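Protein kinase A regulatory subunit, putative (Trypanosoma cruzi, PDB 6FTF) probably serves as the regulatory subunit of a cAMP-independent protein kinase A, binding 7-cyano-7-deazainosine in two pockets of tandem cyclic nucleotide-binding domains. Local coordinates at residues A[45-50]-A[178-183]; A[38-43]-A[83-88]; A[22-27]-A[58-63]; A[174-179]-A[264-269]. All blocks are in the same frame, centred on the assembly; numbering follows the deposited sequence.

How the contacts relate
Contacts 3 and 2 lie in the first cyclic nucleotide-binding domain, contact 4 in the second, and contact 1 bridges the two. The centre of contact 3 lies about 24 Å, and that of contact 4 about 4 Å, from the centre of the chain; the two contact centres are about 26 Å apart. Helix 30-42, the loop 45-50 and helix 51-60 follow one another and run through contacts 2, 1 and 3, whose segments alternate along the chain. Phe46 packs on Leu40 and Leu83 and so ties contact 1 to contact 2. Contacts 1 and 4 share Ala178 and Asp179, and Asn43 touches Met266. Contact 1 therefore touches contact 2 in the first domain and contact 4 in the second.

Contact 1: A[45-50]-A[178-183]; sequences LFSFLN and ADALSS
OD2 of Asp179 is held in a salt bridge by Arg153 of helix 149-160, and methyl CD2 of Leu45 lies 4.2 Å from that same oxygen. The backbone carbonyl of Asp179 is approached as well, here by nonpolar contact: Phe48 CE2 comes to 3.5 Å of Asp179 O, which sits at the edge of the ring, near its plane. Ser47 also points across. Its OG bonds to Val44 O, and what it offers Ala180 is van der Waals contact, with OG 3.5 Å from Ala180 CA. Leu45, Ser47 and Phe48 belong to the short link between helices 30-42 and 51-60, a position corresponding to the 3-10 loop of the N3A motif of PKA regulatory subunits, and they abut the turn that leads from helix 171-178 into strand 181-186 of the second domain. Both partners are folded as type I turns, Phe46 to Leu49 and Ala178 to Leu181. CG of Phe48 stands anti to its carbonyl carbon (chi1 -63°), on the side of residues 179-182. The far end of the ring meets Leu181 and Ser182: CZ is 3.4 Å from Leu181 O, and CE1 is 3.8 Å from Ser182 CB. Ser182 is also paired by backbone hydrogen bonds with Lys258 of strand 254-260.

Contact 2: A[38-43]-A[83-88]; sequences KLLTHN and LYIIQS
Leu39 meets residues 85-87 through CB and both methyls. CB lies 4.1 Å from Ile85 CG2, in the one of two Ile85 conformers described here. CG stands anti to the carbonyl carbon (chi1 -66°); of the two methyls, CD2 lies 3.8 Å from Ile86 O and CD1 4.0 Å from Gln87 CA. The partner is a strand of the beta sandwich of the first cyclic nucleotide-binding domain, crossed by the C-terminal part of helix 30-42, which corresponds to the N-terminal helix of the N3A motif in PKA regulatory subunits; the two short axes run at 103° and approach to 9.5 Å. A classic beta bulge sets Gln87 and Ser88 opposite the single residue Ile132, just where the chain turns its corner, and Gln87 OE1 is hydrogen-bonded to Trp134 NE1. Asn43 and Ile85 reach toward each other tip to tip, ND2 lying 4.1 Å from CD1. The buried amide is satisfied at both ends, ND2 by Gly106 O and OD1 by Leu45 N, which fixes its rotation. On the helix itself, His42 ND1 donates to Lys38 O at 2.9 Å, an almost straight bond (162°) lying in the imidazole plane.

Contact 3: A[22-27]-A[58-63]; sequences QAPYFE and AGAMQR
The extended chain that precedes helix 30-42, placed as in the approach to the N3A motif of PKA regulatory subunits, is laid across the corner where helix 51-60 gives way to strand 62-67 of the first cyclic nucleotide-binding domain. One backbone bond fastens it: Phe26 N donates to Gly59 O at 2.9 Å, nearly straight at 172°, although the donor stands out of the carbonyl plane. Lys28 NZ binds Gly59 O too, and also Met61 O and Phe26 O, which gathers three carbonyls around one amine; a positive charge there would be expected to ease the approach of Phe26 O to Gly59 O, two acceptors that do not bond to each other. Glycine at position 59 has no side chain, and the edge of the Tyr25 ring lies close against its backbone, CD1 being 3.6 Å from Gly59 CA. Ala60 follows, two residues before Gln62 at the head of edge strand 62-67. Its CA makes a bent CH...O contact of 3.2 Å with Pro24 O, while its methyl CB meets Pro24 CG at 4.1 Å and Ala23 CB at 4.2 Å. Beyond the corner, Gln62 covers one face of the Phe26 ring. Its CG, set anti to the carbonyl carbon (chi1 -56°), makes a CH-pi contact 3.8 Å from the ring centroid. Farther along the extended side chain the amide stacks on the same ring, planes 5° apart, with CD 3.6 Å from Phe26 CZ. The ring's edge is turned to Ala60, CE2 coming to 3.5 Å of Ala60 O.

Contact 4: A[174-179]-A[264-269]; sequences KLQLAD and FEMCLG
Gln176 and Leu177 carry the packing of helix 171-178 against helix 264-268, a helix pair of the second cyclic nucleotide-binding domain. By topology the first is the helix that leads into the beta sandwich and the second the one that follows its last strand, 254-260. The short axes come within 8.9 Å and their directions differ by 145°, roughly antiparallel. Gln176 points toward the partner, CG anti to the backbone N (chi1 174°), and its extended chain crosses that of Met266 at about a right angle. Met266 CE lies against the amide, but Met266 has two deposited conformers and the very short approach of CE to NE2 is doubtful. On the other branch, Gln176 OE1 lies 3.5 Å from Met266 O, a pair of acceptors in contact without a bond. The backbone of Gln176 is met as well, its O lying 3.7 Å from Cys267 SG in the conformer described. Leu177 follows, at the closest CA pair, 4.9 Å between Leu177 CA and Cys267 CA. Outside the helix pair its side chain also touches Leu160 and Leu166. Its two methyls divide the work: CD1 touches Cys267 CB at 3.8 Å, and CD2 reaches Leu268 CD2 at 4.1 Å.

Contact 1: A[45-50]-A[178-183]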
loop_
_atom_site.group_PDB
_atom_site.type_symbol
_atom_site.label_atom_id
_atom_site.label_comp_id
_atom_site.label_asym_id
_atom_site.label_seq_id
_atom_site.Cartn_x
_atom_site.Cartn_y
_atom_site.Cartn_z
ATOM N N LEU A 45 -2.623 5.498 -3.689
ATOM C CA LEU A 45 -3.646 6.509 -3.942
ATOM C C LEU A 45 -4.819 5.969 -4.737
ATOM O O LEU A 45 -5.873 6.611 -4.759
ATOM C CB LEU A 45 -3.049 7.682 -4.713
ATOM C CG LEU A 45 -2.002 8.495 -3.963
ATOM C CD1 LEU A 45 -1.295 9.454 -4.897
ATOM C CD2 LEU A 45 -2.617 9.251 -2.793
ATOM N N PHE A 46 -4.663 4.817 -5.383
ATOM C CA PHE A 46 -5.688 4.239 -6.250
ATOM C C PHE A 46 -6.244 2.935 -5.695
ATOM O O PHE A 46 -6.942 2.213 -6.408
ATOM C CB PHE A 46 -5.113 4.046 -7.656
ATOM C CG PHE A 46 -4.430 5.276 -8.188
ATOM C CD1 PHE A 46 -5.129 6.262 -8.852
ATOM C CD2 PHE A 46 -3.090 5.463 -7.965
ATOM C CE1 PHE A 46 -4.484 7.398 -9.305
ATOM C CE2 PHE A 46 -2.438 6.597 -8.413
ATOM C CZ PHE A 46 -3.134 7.560 -9.072
ATOM N N SER A 47 -5.990 2.656 -4.416
ATOM C CA SER A 47 -6.205 1.337 -3.836
ATOM C C SER A 47 -7.626 0.825 -4.010
ATOM O O SER A 47 -7.823 -0.389 -4.158
ATOM C CB SER A 47 -5.900 1.352 -2.340
ATOM O OG SER A 47 -4.540 1.608 -2.100
ATOM N N PHE A 48 -8.626 1.689 -3.879
ATOM C CA PHE A 48 -10.013 1.241 -3.851
ATOM C C PHE A 48 -10.776 1.562 -5.133
ATOM O O PHE A 48 -12.002 1.459 -5.160
ATOM C CB PHE A 48 -10.693 1.685 -2.542
ATOM C CG PHE A 48 -10.037 1.058 -1.335
ATOM C CD1 PHE A 48 -10.307 -0.267 -1.001
ATOM C CD2 PHE A 48 -9.057 1.735 -0.615
ATOM C CE1 PHE A 48 -9.654 -0.887 0.036
ATOM C CE2 PHE A 48 -8.403 1.124 0.431
ATOM C CZ PHE A 48 -8.697 -0.193 0.767
ATOM N N LEU A 49 -10.078 1.882 -6.213
ATOM C CA LEU A 49 -10.709 1.997 -7.520
ATOM C C LEU A 49 -10.848 0.626 -8.162
ATOM O O LEU A 49 -9.945 -0.206 -8.096
ATOM C CB LEU A 49 -9.862 2.881 -8.431
ATOM C CG LEU A 49 -9.742 4.350 -8.037
ATOM C CD1 LEU A 49 -9.063 5.110 -9.166
ATOM C CD2 LEU A 49 -11.077 4.979 -7.700
ATOM N N ASN A 50 -11.964 0.424 -8.844
ATOM C CA ASN A 50 -12.161 -0.810 -9.591
ATOM C C ASN A 50 -11.443 -0.748 -10.940
ATOM O O ASN A 50 -10.880 0.277 -11.333
ATOM C CB ASN A 50 -13.655 -1.126 -9.732
ATOM C CG ASN A 50 -14.422 -0.081 -10.535
ATOM O OD1 ASN A 50 -13.925 0.491 -11.501
ATOM N ND2 ASN A 50 -15.680 0.130 -10.162
ATOM N N ALA A 178 -2.353 3.955 5.641
ATOM C CA ALA A 178 -3.793 4.106 5.830
ATOM C C ALA A 178 -4.531 4.162 4.496
ATOM O O ALA A 178 -5.664 3.660 4.381
ATOM C CB ALA A 178 -4.102 5.366 6.637
ATOM N N ASP A 179 -3.927 4.801 3.481
ATOM C CA ASP A 179 -4.547 4.918 2.160
ATOM C C ASP A 179 -4.915 3.560 1.571
ATOM O O ASP A 179 -5.801 3.484 0.721
ATOM C CB ASP A 179 -3.570 5.598 1.187
ATOM C CG ASP A 179 -3.455 7.102 1.363
ATOM O OD1 ASP A 179 -4.456 7.755 1.742
ATOM O OD2 ASP A 179 -2.351 7.636 1.089
ATOM N N ALA A 180 -4.215 2.501 1.960
ATOM C CA ALA A 180 -4.376 1.166 1.391
ATOM C C ALA A 180 -5.135 0.214 2.308
ATOM O O ALA A 180 -5.293 -0.961 1.956
ATOM C CB ALA A 180 -3.008 0.574 1.033
ATOM N N LEU A 181 -5.637 0.674 3.456
ATOM C CA LEU A 181 -6.288 -0.210 4.417
ATOM C C LEU A 181 -7.800 -0.175 4.283
ATOM O O LEU A 181 -8.406 0.859 3.993
ATOM C CB LEU A 181 -5.927 0.173 5.851
ATOM C CG LEU A 181 -4.470 -0.014 6.253
ATOM C CD1 LEU A 181 -4.256 0.526 7.653
ATOM C CD2 LEU A 181 -4.046 -1.453 6.179
ATOM N N SER A 182 -8.403 -1.331 4.535
ATOM C CA SER A 182 -9.829 -1.452 4.775
ATOM C C SER A 182 -10.009 -2.286 6.029
ATOM O O SER A 182 -9.043 -2.794 6.587
ATOM C CB SER A 182 -10.563 -2.068 3.575
ATOM O OG SER A 182 -10.138 -3.397 3.353
ATOM N N SER A 183 -11.231 -2.372 6.516
ATOM C CA SER A 183 -11.495 -3.081 7.761
ATOM C C SER A 183 -12.293 -4.353 7.495
ATOM O O SER A 183 -13.125 -4.404 6.589
ATOM C CB SER A 183 -12.252 -2.194 8.747
ATOM O OG SER A 183 -11.444 -1.083 9.119
#

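Contact 2: A[38-43]-A[83-88]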
loop_
_atom_site.group_PDB
_atom_site.type_symbol
_atom_site.label_atom_id
_atom_site.label_comp_id
_atom_site.label_asym_id
_atom_site.label_seq_id
_atom_site.Cartn_x
_atom_site.Cartn_y
_atom_site.Cartn_z
ATOM N N LYS A 38 -0.471 -0.924 -14.271
ATOM C CA LYS A 38 0.359 -1.573 -13.265
ATOM C C LYS A 38 0.890 -0.564 -12.254
ATOM O O LYS A 38 0.885 -0.827 -11.043
ATOM C CB LYS A 38 1.490 -2.341 -13.934
ATOM C CG LYS A 38 2.279 -3.226 -12.974
ATOM C CD LYS A 38 3.342 -4.028 -13.712
ATOM C CE LYS A 38 2.748 -4.755 -14.916
ATOM N NZ LYS A 38 1.670 -5.715 -14.540
ATOM N N LEU A 39 1.323 0.610 -12.714
ATOM C CA LEU A 39 1.740 1.633 -11.764
ATOM C C LEU A 39 0.592 1.998 -10.831
ATOM O O LEU A 39 0.778 2.124 -9.614
ATOM C CB LEU A 39 2.221 2.888 -12.491
ATOM C CG LEU A 39 3.505 2.752 -13.321
ATOM C CD1 LEU A 39 3.732 4.011 -14.137
ATOM C CD2 LEU A 39 4.706 2.491 -12.443
ATOM N N LEU A 40 -0.599 2.189 -11.380
ATOM C CA LEU A 40 -1.719 2.623 -10.561
ATOM C C LEU A 40 -2.141 1.560 -9.559
ATOM O O LEU A 40 -2.484 1.887 -8.415
ATOM C CB LEU A 40 -2.893 2.989 -11.454
ATOM C CG LEU A 40 -2.682 4.116 -12.454
ATOM C CD1 LEU A 40 -3.994 4.273 -13.179
ATOM C CD2 LEU A 40 -2.235 5.384 -11.746
ATOM N N THR A 41 -2.152 0.291 -9.961
ATOM C CA THR A 41 -2.639 -0.745 -9.060
ATOM C C THR A 41 -1.665 -1.063 -7.936
ATOM O O THR A 41 -2.054 -1.752 -6.978
ATOM C CB THR A 41 -3.022 -2.020 -9.805
ATOM O OG1 THR A 41 -1.881 -2.542 -10.468
ATOM C CG2 THR A 41 -4.149 -1.774 -10.813
ATOM N N HIS A 42 -0.428 -0.592 -8.009
ATOM C CA HIS A 42 0.506 -0.764 -6.907
ATOM C C HIS A 42 0.724 0.507 -6.108
ATOM O O HIS A 42 1.468 0.482 -5.129
ATOM C CB HIS A 42 1.843 -1.305 -7.426
ATOM C CG HIS A 42 1.740 -2.705 -7.929
ATOM N ND1 HIS A 42 1.252 -3.012 -9.181
ATOM C CD2 HIS A 42 2.003 -3.889 -7.328
ATOM C CE1 HIS A 42 1.245 -4.324 -9.340
ATOM N NE2 HIS A 42 1.699 -4.880 -8.231
ATOM N N ASN A 43 0.079 1.603 -6.474
ATOM C CA ASN A 43 0.224 2.867 -5.768
ATOM C C ASN A 43 -0.986 3.098 -4.878
ATOM O O ASN A 43 -2.128 3.017 -5.335
ATOM C CB ASN A 43 0.386 4.017 -6.765
ATOM C CG ASN A 43 0.620 5.335 -6.076
ATOM O OD1 ASN A 43 -0.277 5.876 -5.435
ATOM N ND2 ASN A 43 1.824 5.877 -6.206
ATOM N N LEU A 83 -0.851 15.597 -10.512
ATOM C CA LEU A 83 -0.354 14.413 -9.818
ATOM C C LEU A 83 0.586 13.672 -10.758
ATOM O O LEU A 83 0.216 13.372 -11.892
ATOM C CB LEU A 83 -1.519 13.507 -9.452
ATOM C CG LEU A 83 -1.170 12.219 -8.709
ATOM C CD1 LEU A 83 -0.647 12.502 -7.324
ATOM C CD2 LEU A 83 -2.405 11.314 -8.637
ATOM N N TYR A 84 1.792 13.381 -10.302
ATOM C CA TYR A 84 2.794 12.687 -11.102
ATOM C C TYR A 84 3.012 11.310 -10.501
ATOM O O TYR A 84 3.279 11.202 -9.304
ATOM C CB TYR A 84 4.134 13.425 -11.050
ATOM C CG TYR A 84 4.104 14.778 -11.677
ATOM C CD1 TYR A 84 3.566 15.860 -11.020
ATOM C CD2 TYR A 84 4.580 14.964 -12.968
ATOM C CE1 TYR A 84 3.534 17.113 -11.630
ATOM C CE2 TYR A 84 4.547 16.180 -13.582
ATOM C CZ TYR A 84 4.014 17.244 -12.920
ATOM O OH TYR A 84 3.988 18.464 -13.569
ATOM N N ILE A 85 2.893 10.264 -11.307
ATOM C CA ILE A 85 3.222 8.901 -10.902
ATOM C C ILE A 85 4.497 8.527 -11.650
ATOM O O ILE A 85 4.562 8.614 -12.885
ATOM C CB ILE A 85 2.084 7.911 -11.201
ATOM C CG1 ILE A 85 0.753 8.391 -10.601
ATOM C CG2 ILE A 85 2.453 6.518 -10.645
ATOM C CD1 ILE A 85 0.766 8.606 -9.097
ATOM N N ILE A 86 5.529 8.162 -10.917
ATOM C CA ILE A 86 6.849 7.948 -11.499
ATOM C C ILE A 86 6.925 6.575 -12.155
ATOM O O ILE A 86 6.735 5.543 -11.502
ATOM C CB ILE A 86 7.927 8.100 -10.420
ATOM C CG1 ILE A 86 7.911 9.513 -9.843
ATOM C CG2 ILE A 86 9.287 7.757 -10.992
ATOM C CD1 ILE A 86 8.746 9.667 -8.595
ATOM N N GLN A 87 7.235 6.555 -13.453
ATOM C CA GLN A 87 7.550 5.315 -14.152
ATOM C C GLN A 87 8.969 4.856 -13.843
ATOM O O GLN A 87 9.196 3.683 -13.506
ATOM C CB GLN A 87 7.376 5.510 -15.656
ATOM C CG GLN A 87 7.832 4.319 -16.487
ATOM C CD GLN A 87 7.653 4.564 -17.967
ATOM O OE1 GLN A 87 6.582 4.988 -18.429
ATOM N NE2 GLN A 87 8.709 4.324 -18.734
ATOM N N SER A 88 9.930 5.768 -13.926
ATOM C CA SER A 88 11.309 5.442 -13.612
ATOM C C SER A 88 12.020 6.724 -13.233
ATOM O O SER A 88 11.631 7.820 -13.648
ATOM C CB SER A 88 12.002 4.733 -14.773
ATOM O OG SER A 88 11.941 5.496 -15.961
#

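Contact 3: A[22-27]-A[58-63]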
loop_
_atom_site.group_PDB
_atom_site.type_symbol
_atom_site.label_atom_id
_atom_site.label_comp_id
_atom_site.label_asym_id
_atom_site.label_seq_id
_atom_site.Cartn_x
_atom_site.Cartn_y
_atom_site.Cartn_z
ATOM N N GLN A 22 -16.739 13.514 -16.838
ATOM C CA GLN A 22 -16.060 12.676 -17.818
ATOM C C GLN A 22 -14.589 13.078 -17.857
ATOM O O GLN A 22 -14.257 14.221 -18.180
ATOM C CB GLN A 22 -16.683 12.774 -19.217
ATOM C CG GLN A 22 -16.060 11.754 -20.200
ATOM C CD GLN A 22 -16.533 11.891 -21.641
ATOM O OE1 GLN A 22 -17.722 12.068 -21.907
ATOM N NE2 GLN A 22 -15.596 11.787 -22.582
ATOM N N ALA A 23 -13.719 12.136 -17.549
ATOM C CA ALA A 23 -12.299 12.407 -17.605
ATOM C C ALA A 23 -11.843 12.578 -19.051
ATOM O O ALA A 23 -12.418 11.984 -19.971
ATOM C CB ALA A 23 -11.537 11.238 -17.002
ATOM N N PRO A 24 -10.788 13.351 -19.280
ATOM C CA PRO A 24 -10.191 13.373 -20.615
ATOM C C PRO A 24 -9.653 12.003 -20.966
ATOM O O PRO A 24 -9.325 11.202 -20.095
ATOM C CB PRO A 24 -9.066 14.402 -20.493
ATOM C CG PRO A 24 -8.759 14.480 -19.074
ATOM C CD PRO A 24 -10.019 14.154 -18.322
ATOM N N TYR A 25 -9.569 11.735 -22.263
ATOM C CA TYR A 25 -8.990 10.496 -22.756
ATOM C C TYR A 25 -7.956 10.847 -23.806
ATOM O O TYR A 25 -8.282 11.469 -24.824
ATOM C CB TYR A 25 -10.034 9.523 -23.331
ATOM C CG TYR A 25 -9.395 8.253 -23.879
ATOM C CD1 TYR A 25 -8.525 7.497 -23.097
ATOM C CD2 TYR A 25 -9.627 7.830 -25.189
ATOM C CE1 TYR A 25 -7.911 6.351 -23.592
ATOM C CE2 TYR A 25 -9.023 6.675 -25.689
ATOM C CZ TYR A 25 -8.163 5.941 -24.882
ATOM O OH TYR A 25 -7.533 4.800 -25.360
ATOM N N PHE A 26 -6.719 10.471 -23.547
ATOM C CA PHE A 26 -5.637 10.583 -24.509
ATOM C C PHE A 26 -5.326 9.164 -24.939
ATOM O O PHE A 26 -4.931 8.336 -24.117
ATOM C CB PHE A 26 -4.423 11.248 -23.866
ATOM C CG PHE A 26 -4.713 12.613 -23.322
ATOM C CD1 PHE A 26 -4.702 13.716 -24.157
ATOM C CD2 PHE A 26 -5.015 12.795 -21.988
ATOM C CE1 PHE A 26 -4.976 14.970 -23.668
ATOM C CE2 PHE A 26 -5.287 14.048 -21.497
ATOM C CZ PHE A 26 -5.270 15.138 -22.340
ATOM N N GLU A 27 -5.522 8.878 -26.222
ATOM C CA GLU A 27 -5.538 7.492 -26.676
ATOM C C GLU A 27 -4.263 6.762 -26.271
ATOM O O GLU A 27 -3.156 7.296 -26.397
ATOM C CB GLU A 27 -5.722 7.429 -28.195
ATOM C CG GLU A 27 -6.171 6.055 -28.666
ATOM C CD GLU A 27 -5.936 5.832 -30.145
ATOM O OE1 GLU A 27 -5.645 6.814 -30.860
ATOM O OE2 GLU A 27 -6.034 4.667 -30.591
ATOM N N ALA A 58 -5.992 5.931 -16.110
ATOM C CA ALA A 58 -4.855 5.713 -16.998
ATOM C C ALA A 58 -5.036 6.430 -18.324
ATOM O O ALA A 58 -4.103 7.076 -18.829
ATOM C CB ALA A 58 -4.591 4.222 -17.191
ATOM N N GLY A 59 -6.225 6.342 -18.902
ATOM C CA GLY A 59 -6.497 7.027 -20.150
ATOM C C GLY A 59 -6.341 8.524 -20.059
ATOM O O GLY A 59 -6.011 9.177 -21.051
ATOM N N ALA A 60 -6.588 9.092 -18.882
ATOM C CA ALA A 60 -6.517 10.532 -18.696
ATOM C C ALA A 60 -5.097 11.034 -18.479
ATOM O O ALA A 60 -4.881 12.250 -18.486
ATOM C CB ALA A 60 -7.362 10.963 -17.491
ATOM N N MET A 61 -4.133 10.148 -18.326
ATOM C CA MET A 61 -2.782 10.564 -18.009
ATOM C C MET A 61 -1.974 10.891 -19.252
ATOM O O MET A 61 -2.240 10.401 -20.361
ATOM C CB MET A 61 -2.105 9.482 -17.185
ATOM C CG MET A 61 -2.786 9.307 -15.837
ATOM S SD MET A 61 -1.970 8.147 -14.733
ATOM C CE MET A 61 -2.795 6.697 -14.915
ATOM N N GLN A 62 -1.003 11.773 -19.061
ATOM C CA GLN A 62 -0.091 12.167 -20.125
ATOM C C GLN A 62 1.339 12.014 -19.626
ATOM O O GLN A 62 1.622 12.171 -18.438
ATOM C CB GLN A 62 -0.316 13.625 -20.508
ATOM C CG GLN A 62 -1.740 13.955 -20.930
ATOM C CD GLN A 62 -1.916 15.436 -21.172
ATOM O OE1 GLN A 62 -2.301 16.198 -20.272
ATOM N NE2 GLN A 62 -1.607 15.857 -22.376
ATOM N N ARG A 63 2.261 11.745 -20.532
ATOM C CA ARG A 63 3.636 11.476 -20.134
ATOM C C ARG A 63 4.460 12.750 -20.074
ATOM O O ARG A 63 4.337 13.616 -20.942
ATOM C CB ARG A 63 4.286 10.501 -21.107
ATOM C CG ARG A 63 5.699 10.069 -20.697
ATOM C CD ARG A 63 6.093 8.816 -21.461
ATOM N NE ARG A 63 6.050 9.063 -22.895
ATOM C CZ ARG A 63 5.809 8.161 -23.829
ATOM N NH1 ARG A 63 5.802 8.548 -25.094
ATOM N NH2 ARG A 63 5.573 6.904 -23.523
#

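Contact 4: A[174-179]-A[264-269]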
loop_
_atom_site.group_PDB
_atom_site.type_symbol
_atom_site.label_atom_id
_atom_site.label_comp_id
_atom_site.label_asym_id
_atom_site.label_seq_id
_atom_site.Cartn_x
_atom_site.Cartn_y
_atom_site.Cartn_z
ATOM N N LYS A 174 2.825 6.611 7.736
ATOM C CA LYS A 174 1.652 5.984 8.340
ATOM C C LYS A 174 0.392 6.286 7.541
ATOM O O LYS A 174 -0.464 5.420 7.353
ATOM C CB LYS A 174 1.495 6.433 9.797
ATOM C CG LYS A 174 2.593 5.909 10.723
ATOM C CD LYS A 174 2.289 6.210 12.188
ATOM C CE LYS A 174 3.406 5.800 13.139
ATOM N NZ LYS A 174 4.287 6.943 13.450
ATOM N N LEU A 175 0.267 7.515 7.051
ATOM C CA LEU A 175 -0.898 7.876 6.247
ATOM C C LEU A 175 -0.886 7.168 4.898
ATOM O O LEU A 175 -1.953 6.813 4.380
ATOM C CB LEU A 175 -0.956 9.379 6.062
ATOM C CG LEU A 175 -1.264 10.113 7.372
ATOM C CD1 LEU A 175 -0.892 11.569 7.239
ATOM C CD2 LEU A 175 -2.726 9.952 7.782
ATOM N N GLN A 176 0.301 6.937 4.332
ATOM C CA GLN A 176 0.429 6.159 3.097
ATOM C C GLN A 176 -0.058 4.727 3.300
ATOM O O GLN A 176 -0.707 4.152 2.419
ATOM C CB GLN A 176 1.888 6.211 2.639
ATOM C CG GLN A 176 2.317 5.379 1.471
ATOM C CD GLN A 176 3.712 5.764 1.061
ATOM O OE1 GLN A 176 4.709 5.371 1.694
ATOM N NE2 GLN A 176 3.795 6.590 0.059
ATOM N N LEU A 177 0.224 4.141 4.461
ATOM C CA LEU A 177 -0.347 2.843 4.799
ATOM C C LEU A 177 -1.866 2.942 4.922
ATOM O O LEU A 177 -2.606 2.103 4.394
ATOM C CB LEU A 177 0.310 2.324 6.080
ATOM C CG LEU A 177 -0.304 1.067 6.665
ATOM C CD1 LEU A 177 -0.247 -0.116 5.718
ATOM C CD2 LEU A 177 0.387 0.739 7.960
ATOM N N ALA A 178 -2.353 3.955 5.641
ATOM C CA ALA A 178 -3.793 4.106 5.830
ATOM C C ALA A 178 -4.531 4.162 4.496
ATOM O O ALA A 178 -5.664 3.660 4.381
ATOM C CB ALA A 178 -4.102 5.366 6.637
ATOM N N ASP A 179 -3.927 4.801 3.481
ATOM C CA ASP A 179 -4.547 4.918 2.160
ATOM C C ASP A 179 -4.915 3.560 1.571
ATOM O O ASP A 179 -5.801 3.484 0.721
ATOM C CB ASP A 179 -3.570 5.598 1.187
ATOM C CG ASP A 179 -3.455 7.102 1.363
ATOM O OD1 ASP A 179 -4.456 7.755 1.742
ATOM O OD2 ASP A 179 -2.351 7.636 1.089
ATOM N N PHE A 264 2.001 -3.890 -0.545
ATOM C CA PHE A 264 2.922 -4.187 0.547
ATOM C C PHE A 264 4.236 -3.441 0.391
ATOM O O PHE A 264 4.729 -2.830 1.340
ATOM C CB PHE A 264 3.145 -5.700 0.598
ATOM C CG PHE A 264 4.135 -6.153 1.626
ATOM C CD1 PHE A 264 3.842 -6.082 2.975
ATOM C CD2 PHE A 264 5.340 -6.713 1.240
ATOM C CE1 PHE A 264 4.745 -6.528 3.922
ATOM C CE2 PHE A 264 6.237 -7.175 2.185
ATOM C CZ PHE A 264 5.937 -7.073 3.528
ATOM N N GLU A 265 4.841 -3.515 -0.795
ATOM C CA GLU A 265 6.133 -2.870 -1.002
ATOM C C GLU A 265 6.048 -1.373 -0.733
ATOM O O GLU A 265 6.883 -0.805 -0.015
ATOM C CB GLU A 265 6.615 -3.135 -2.429
ATOM C CG GLU A 265 8.002 -2.597 -2.712
ATOM C CD GLU A 265 9.058 -3.279 -1.865
ATOM O OE1 GLU A 265 8.929 -4.502 -1.632
ATOM O OE2 GLU A 265 10.009 -2.598 -1.425
ATOM N N MET A 266 5.029 -0.714 -1.278
ATOM C CA MET A 266 4.954 0.735 -1.130
ATOM C C MET A 266 4.739 1.133 0.319
ATOM O O MET A 266 5.369 2.078 0.806
ATOM C CB MET A 266 3.870 1.348 -2.016
ATOM C CG MET A 266 3.736 2.861 -1.807
ATOM S SD MET A 266 2.907 3.736 -3.163
ATOM C CE MET A 266 2.480 5.201 -2.272
ATOM N N CYS A 267 3.857 0.451 1.023
ATOM C CA CYS A 267 3.401 0.860 2.358
ATOM C C CYS A 267 4.342 0.397 3.456
ATOM O O CYS A 267 4.530 1.073 4.472
ATOM C CB CYS A 267 2.063 0.194 2.666
ATOM S SG CYS A 267 0.732 0.773 1.681
ATOM N N LEU A 268 4.849 -0.822 3.309
ATOM C CA LEU A 268 5.583 -1.456 4.390
ATOM C C LEU A 268 7.028 -1.732 4.036
ATOM O O LEU A 268 7.770 -2.246 4.879
ATOM C CB LEU A 268 4.882 -2.732 4.868
ATOM C CG LEU A 268 3.528 -2.506 5.541
ATOM C CD1 LEU A 268 2.973 -3.828 6.010
ATOM C CD2 LEU A 268 3.610 -1.520 6.711
ATOM N N GLY A 269 7.468 -1.339 2.840
ATOM C CA GLY A 269 8.855 -1.435 2.464
ATOM C C GLY A 269 9.801 -0.967 3.552
ATOM O O GLY A 269 10.799 -1.628 3.866
#